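Local structure of lasso peptide isopeptidase AtxE2 (Asticcacaulis excentricus, 5TXE) at residues V153-V158 with V176-D181; V230-D235 with G239-A244. The protein hydrolyses the isopeptide bond of the lasso peptides astexin-2 and astexin-3, converting these threaded substrates into linear peptides. The protein carries 1 engineered substitution. One frame throughout, in Å; residues are numbered along the deposited sequence.

Contact 1 (V153-V158 with V176-D181); sequences VWRASV and VQWLDD
The indole NE1 of Trp178, whose ring meets Arg155 across the contact, is hydrogen-bonded to the carbonyl O of Arg133. Arg133 also takes hold through NH1, which binds the carbonyl O of Val176, so one residue fixes both the backbone and the ring of this strand. With the polar edge engaged there, the benzo end of Trp178 comes close to strand 150-157, its CH2 lying 4.1 Å from NE of Arg155. The arginine gets there by straightening: CG is anti to the backbone N (chi1 176°), and the chain stays extended as far as NE. It runs nearly perpendicular to the indole, with guanidinium and ring planes 65° apart. Each group meets the other edge-on, near its plane, so this is no cation-pi stack. At the other end, Val153 and Val176 meet end on: CG2 of Val153 lies 3.9 Å from CB of Val176. CG1 of Val153 is 4.0 Å from CG2 of Val176. The two strands belong to successive four-stranded antiparallel sheets, consistent with neighbouring blades of the beta-propeller familiar from prolyl oligopeptidases. No hydrogen bond joins the two segments directly. Their adhesion is therefore mainly van der Waals contact between buried valines and along a ring edge, where a cation probably gains little electrostatic attraction, while hydrogen bonds of Arg133, and between Asp181 OD1 and Ser137 N, add directional links nearby.

Contact 2 (V230-D235 with G239-A244); sequences VYQVLD and GTRRAA
Arg242 runs beside Val233 in the same direction, in a beta hairpin formed by strands 230-235 and 240-243 at the outer end of a four-stranded antiparallel sheet. From CB, the arginine chain sets off with CG between the backbone N and the carbonyl carbon (chi1 61°), which brings CG to 4.0 Å from CB of Val233. Beyond CG it runs extended to NE, and the guanidinium then comes down over the valine: CZ lies 3.9 Å from CG1 of Val233, which sits beneath one face, displaced toward its rim. At the tip, NH1 lies 3.8 Å from CG2 of Val233 and donates a bent hydrogen bond of 3.0 Å to O of Ala243, while NH2 forms a salt bridge with Glu248 of helix 246-253. Cutting Val233 back to an alanine removes both methyls and would probably open a gap under the guanidinium and beside CB of Ala244. The backbones of this hydrogen-bonded pair are joined reciprocally: Val233 N to Arg242 O at 2.9 Å and Arg242 N to Val233 O at 2.9 Å. On the opposite face, Arg241 sends NE to 3.7 Å from CD1 of Leu234, and its NH2 is bonded to O of Glu168. Val233 also touches Ala244, whose CB meets CB of Tyr231. At the turn, N of Gly239 donates to O of Asp235 at 2.8 Å.

Overall arrangement
After an earlier five-stranded sheet (48-104), the chain forms the four-stranded sheet 133-167, which contributes 153-158 to contact 1. From there it runs through the edge strand 163-167, and contact 1 closes this 17-residue excursion where 176-181 comes back. Strand 183-188 follows, then helix 190-202, before 230-235 joins the sheet of strands 173-178 to 240-243; contact 2 then closes a three-residue turn with 239-244. The two contacts stand in series, neither enclosing nor crossing the other. Contact 1 ties strand 173-178 to strand 150-157 of the preceding sheet; contact 2 completes the far edge. Their centres lie about 14 Å apart, bridged by Leu179, whose CD1 is 4.0 Å from CG2 of Val233.

Contact 1 (V153-V158 with V176-D181)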
# COMPACT_ATOMS: atom_id res chain seq x y z
N VAL A 153 -19.41 -15.81 3.21
CA VAL A 153 -18.89 -16.53 2.04
C VAL A 153 -19.99 -16.58 0.98
O VAL A 153 -21.13 -16.97 1.27
CB VAL A 153 -18.46 -17.96 2.38
CG1 VAL A 153 -17.98 -18.62 1.12
CG2 VAL A 153 -17.37 -17.95 3.43
N TRP A 154 -19.62 -16.19 -0.22
CA TRP A 154 -20.49 -16.28 -1.32
C TRP A 154 -19.98 -17.37 -2.26
O TRP A 154 -18.79 -17.66 -2.29
CB TRP A 154 -20.59 -14.94 -2.09
CG TRP A 154 -21.46 -13.88 -1.40
CD1 TRP A 154 -21.32 -13.43 -0.15
CD2 TRP A 154 -22.58 -13.19 -1.96
NE1 TRP A 154 -22.29 -12.50 0.14
CE2 TRP A 154 -23.07 -12.32 -0.96
CE3 TRP A 154 -23.22 -13.22 -3.21
CZ2 TRP A 154 -24.15 -11.46 -1.17
CZ3 TRP A 154 -24.33 -12.39 -3.40
CH2 TRP A 154 -24.79 -11.54 -2.38
N ARG A 155 -20.90 -17.92 -3.03
CA ARG A 155 -20.65 -18.93 -4.04
C ARG A 155 -21.17 -18.48 -5.36
O ARG A 155 -22.31 -18.08 -5.45
CB ARG A 155 -21.36 -20.20 -3.63
CG ARG A 155 -21.25 -21.32 -4.65
CD ARG A 155 -21.95 -22.50 -4.05
NE ARG A 155 -21.93 -23.62 -4.95
CZ ARG A 155 -22.92 -23.90 -5.79
NH1 ARG A 155 -24.01 -23.13 -5.83
NH2 ARG A 155 -22.81 -24.95 -6.61
N ALA A 156 -20.36 -18.49 -6.38
CA ALA A 156 -20.75 -18.01 -7.69
C ALA A 156 -20.57 -19.11 -8.76
O ALA A 156 -19.58 -19.81 -8.76
CB ALA A 156 -19.94 -16.80 -8.09
N SER A 157 -21.49 -19.17 -9.73
CA SER A 157 -21.32 -20.04 -10.90
C SER A 157 -20.42 -19.38 -11.91
O SER A 157 -20.54 -18.19 -12.18
CB SER A 157 -22.68 -20.36 -11.52
OG SER A 157 -22.55 -21.09 -12.72
N VAL A 158 -19.49 -20.13 -12.49
CA VAL A 158 -18.44 -19.51 -13.32
C VAL A 158 -18.80 -19.15 -14.75
O VAL A 158 -18.04 -18.42 -15.40
CB VAL A 158 -17.14 -20.34 -13.39
CG1 VAL A 158 -16.59 -20.64 -11.99
CG2 VAL A 158 -17.35 -21.61 -14.21
N VAL A 176 -11.86 -19.15 3.72
CA VAL A 176 -12.64 -20.27 3.23
C VAL A 176 -11.83 -21.06 2.17
O VAL A 176 -11.04 -20.48 1.43
CB VAL A 176 -13.96 -19.73 2.62
CG1 VAL A 176 -13.67 -18.83 1.41
CG2 VAL A 176 -14.88 -20.88 2.25
N GLN A 177 -12.01 -22.38 2.14
CA GLN A 177 -11.51 -23.25 1.06
C GLN A 177 -12.55 -24.36 0.80
O GLN A 177 -13.33 -24.72 1.69
CB GLN A 177 -10.23 -23.99 1.45
CG GLN A 177 -9.02 -23.13 1.64
CD GLN A 177 -8.27 -22.72 0.36
OE1 GLN A 177 -8.44 -23.29 -0.77
NE2 GLN A 177 -7.40 -21.70 0.55
N TRP A 178 -12.49 -24.93 -0.40
CA TRP A 178 -13.25 -26.12 -0.74
C TRP A 178 -12.54 -27.36 -0.21
O TRP A 178 -11.34 -27.50 -0.40
CB TRP A 178 -13.35 -26.23 -2.25
CG TRP A 178 -14.06 -25.09 -2.90
CD1 TRP A 178 -13.52 -23.93 -3.41
CD2 TRP A 178 -15.46 -25.02 -3.15
NE1 TRP A 178 -14.50 -23.16 -3.96
CE2 TRP A 178 -15.70 -23.80 -3.81
CE3 TRP A 178 -16.53 -25.89 -2.91
CZ2 TRP A 178 -16.96 -23.41 -4.20
CZ3 TRP A 178 -17.79 -25.50 -3.29
CH2 TRP A 178 -17.99 -24.27 -3.94
N LEU A 179 -13.26 -28.22 0.50
CA LEU A 179 -12.76 -29.56 0.82
C LEU A 179 -13.11 -30.57 -0.31
O LEU A 179 -12.31 -31.46 -0.58
CB LEU A 179 -13.29 -30.05 2.15
CG LEU A 179 -12.85 -29.28 3.40
CD1 LEU A 179 -13.41 -29.92 4.68
CD2 LEU A 179 -11.34 -29.20 3.46
N ASP A 180 -14.25 -30.39 -0.97
CA ASP A 180 -14.61 -31.09 -2.19
C ASP A 180 -15.66 -30.23 -2.87
O ASP A 180 -15.97 -29.17 -2.38
CB ASP A 180 -15.09 -32.53 -1.91
CG ASP A 180 -16.34 -32.59 -1.03
OD1 ASP A 180 -17.27 -31.78 -1.20
OD2 ASP A 180 -16.39 -33.45 -0.13
N ASP A 181 -16.26 -30.69 -3.97
CA ASP A 181 -17.23 -29.87 -4.68
C ASP A 181 -18.47 -29.37 -3.91
O ASP A 181 -19.12 -28.43 -4.36
CB ASP A 181 -17.67 -30.54 -5.97
CG ASP A 181 -16.58 -30.56 -7.02
OD1 ASP A 181 -15.91 -29.51 -7.21
OD2 ASP A 181 -16.42 -31.61 -7.67

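Contact 2 (V230-D235 with G239-A244)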
# COMPACT_ATOMS: atom_id res chain seq x y z
N VAL A 230 -11.71 -20.26 15.13
CA VAL A 230 -12.59 -21.43 15.17
C VAL A 230 -12.83 -21.85 13.74
O VAL A 230 -12.92 -20.98 12.84
CB VAL A 230 -13.88 -21.05 15.88
CG1 VAL A 230 -15.04 -21.97 15.59
CG2 VAL A 230 -13.65 -20.97 17.36
N TYR A 231 -12.82 -23.17 13.50
CA TYR A 231 -12.95 -23.75 12.14
C TYR A 231 -14.22 -24.53 12.11
O TYR A 231 -14.50 -25.23 13.05
CB TYR A 231 -11.78 -24.67 11.83
CG TYR A 231 -10.50 -23.91 11.96
CD1 TYR A 231 -10.02 -23.17 10.89
CD2 TYR A 231 -9.77 -23.90 13.18
CE1 TYR A 231 -8.87 -22.41 11.02
CE2 TYR A 231 -8.61 -23.14 13.31
CZ TYR A 231 -8.16 -22.41 12.22
OH TYR A 231 -7.03 -21.64 12.26
N GLN A 232 -14.98 -24.43 11.03
CA GLN A 232 -16.21 -25.19 10.88
C GLN A 232 -16.32 -25.63 9.44
O GLN A 232 -15.72 -25.02 8.55
CB GLN A 232 -17.46 -24.33 11.20
CG GLN A 232 -17.66 -23.81 12.61
CD GLN A 232 -18.57 -24.69 13.44
OE1 GLN A 232 -19.80 -24.68 13.31
NE2 GLN A 232 -17.97 -25.43 14.32
N VAL A 233 -17.11 -26.68 9.20
CA VAL A 233 -17.30 -27.20 7.86
C VAL A 233 -18.77 -27.21 7.55
O VAL A 233 -19.58 -27.64 8.37
CB VAL A 233 -16.80 -28.66 7.75
CG1 VAL A 233 -17.06 -29.20 6.36
CG2 VAL A 233 -15.30 -28.68 8.02
N LEU A 234 -19.10 -26.76 6.34
CA LEU A 234 -20.44 -26.74 5.88
C LEU A 234 -20.58 -27.65 4.69
O LEU A 234 -19.89 -27.48 3.70
CB LEU A 234 -20.85 -25.32 5.47
CG LEU A 234 -22.26 -25.32 4.87
CD1 LEU A 234 -23.29 -25.08 5.93
CD2 LEU A 234 -22.44 -24.30 3.75
N ASP A 235 -21.56 -28.56 4.75
CA ASP A 235 -21.96 -29.38 3.59
C ASP A 235 -23.04 -28.64 2.83
O ASP A 235 -24.13 -28.49 3.32
CB ASP A 235 -22.47 -30.74 4.10
CG ASP A 235 -22.90 -31.72 2.97
OD1 ASP A 235 -23.03 -31.36 1.75
OD2 ASP A 235 -23.11 -32.88 3.36
N GLY A 239 -26.85 -28.42 4.13
CA GLY A 239 -26.90 -27.27 5.02
C GLY A 239 -26.40 -27.58 6.42
O GLY A 239 -26.58 -26.76 7.30
N THR A 240 -25.78 -28.74 6.66
CA THR A 240 -25.29 -29.04 8.01
C THR A 240 -23.83 -28.62 8.15
O THR A 240 -23.07 -28.59 7.19
CB THR A 240 -25.45 -30.53 8.43
OG1 THR A 240 -24.84 -31.36 7.44
CG2 THR A 240 -26.92 -30.91 8.56
N ARG A 241 -23.50 -28.32 9.39
CA ARG A 241 -22.21 -27.89 9.83
C ARG A 241 -21.68 -28.86 10.84
O ARG A 241 -22.44 -29.33 11.70
CB ARG A 241 -22.33 -26.57 10.58
CG ARG A 241 -22.31 -25.37 9.67
CD ARG A 241 -23.37 -24.32 10.02
NE ARG A 241 -23.28 -23.17 9.12
CZ ARG A 241 -23.64 -21.93 9.43
NH1 ARG A 241 -24.09 -21.62 10.64
NH2 ARG A 241 -23.52 -21.00 8.52
N ARG A 242 -20.37 -29.04 10.83
CA ARG A 242 -19.71 -29.90 11.82
C ARG A 242 -18.32 -29.34 12.13
O ARG A 242 -17.82 -28.48 11.41
CB ARG A 242 -19.58 -31.30 11.23
CG ARG A 242 -18.73 -31.35 9.95
CD ARG A 242 -18.29 -32.77 9.57
NE ARG A 242 -17.62 -32.86 8.26
CZ ARG A 242 -16.31 -32.66 8.08
NH1 ARG A 242 -15.51 -32.33 9.11
NH2 ARG A 242 -15.78 -32.74 6.88
N ALA A 243 -17.70 -29.84 13.19
CA ALA A 243 -16.36 -29.40 13.51
C ALA A 243 -15.42 -29.89 12.41
O ALA A 243 -15.71 -30.91 11.77
CB ALA A 243 -15.90 -29.93 14.84
N ALA A 244 -14.34 -29.15 12.18
CA ALA A 244 -13.32 -29.58 11.22
C ALA A 244 -12.41 -30.64 11.84
O ALA A 244 -12.25 -30.64 13.01
CB ALA A 244 -12.50 -28.38 10.78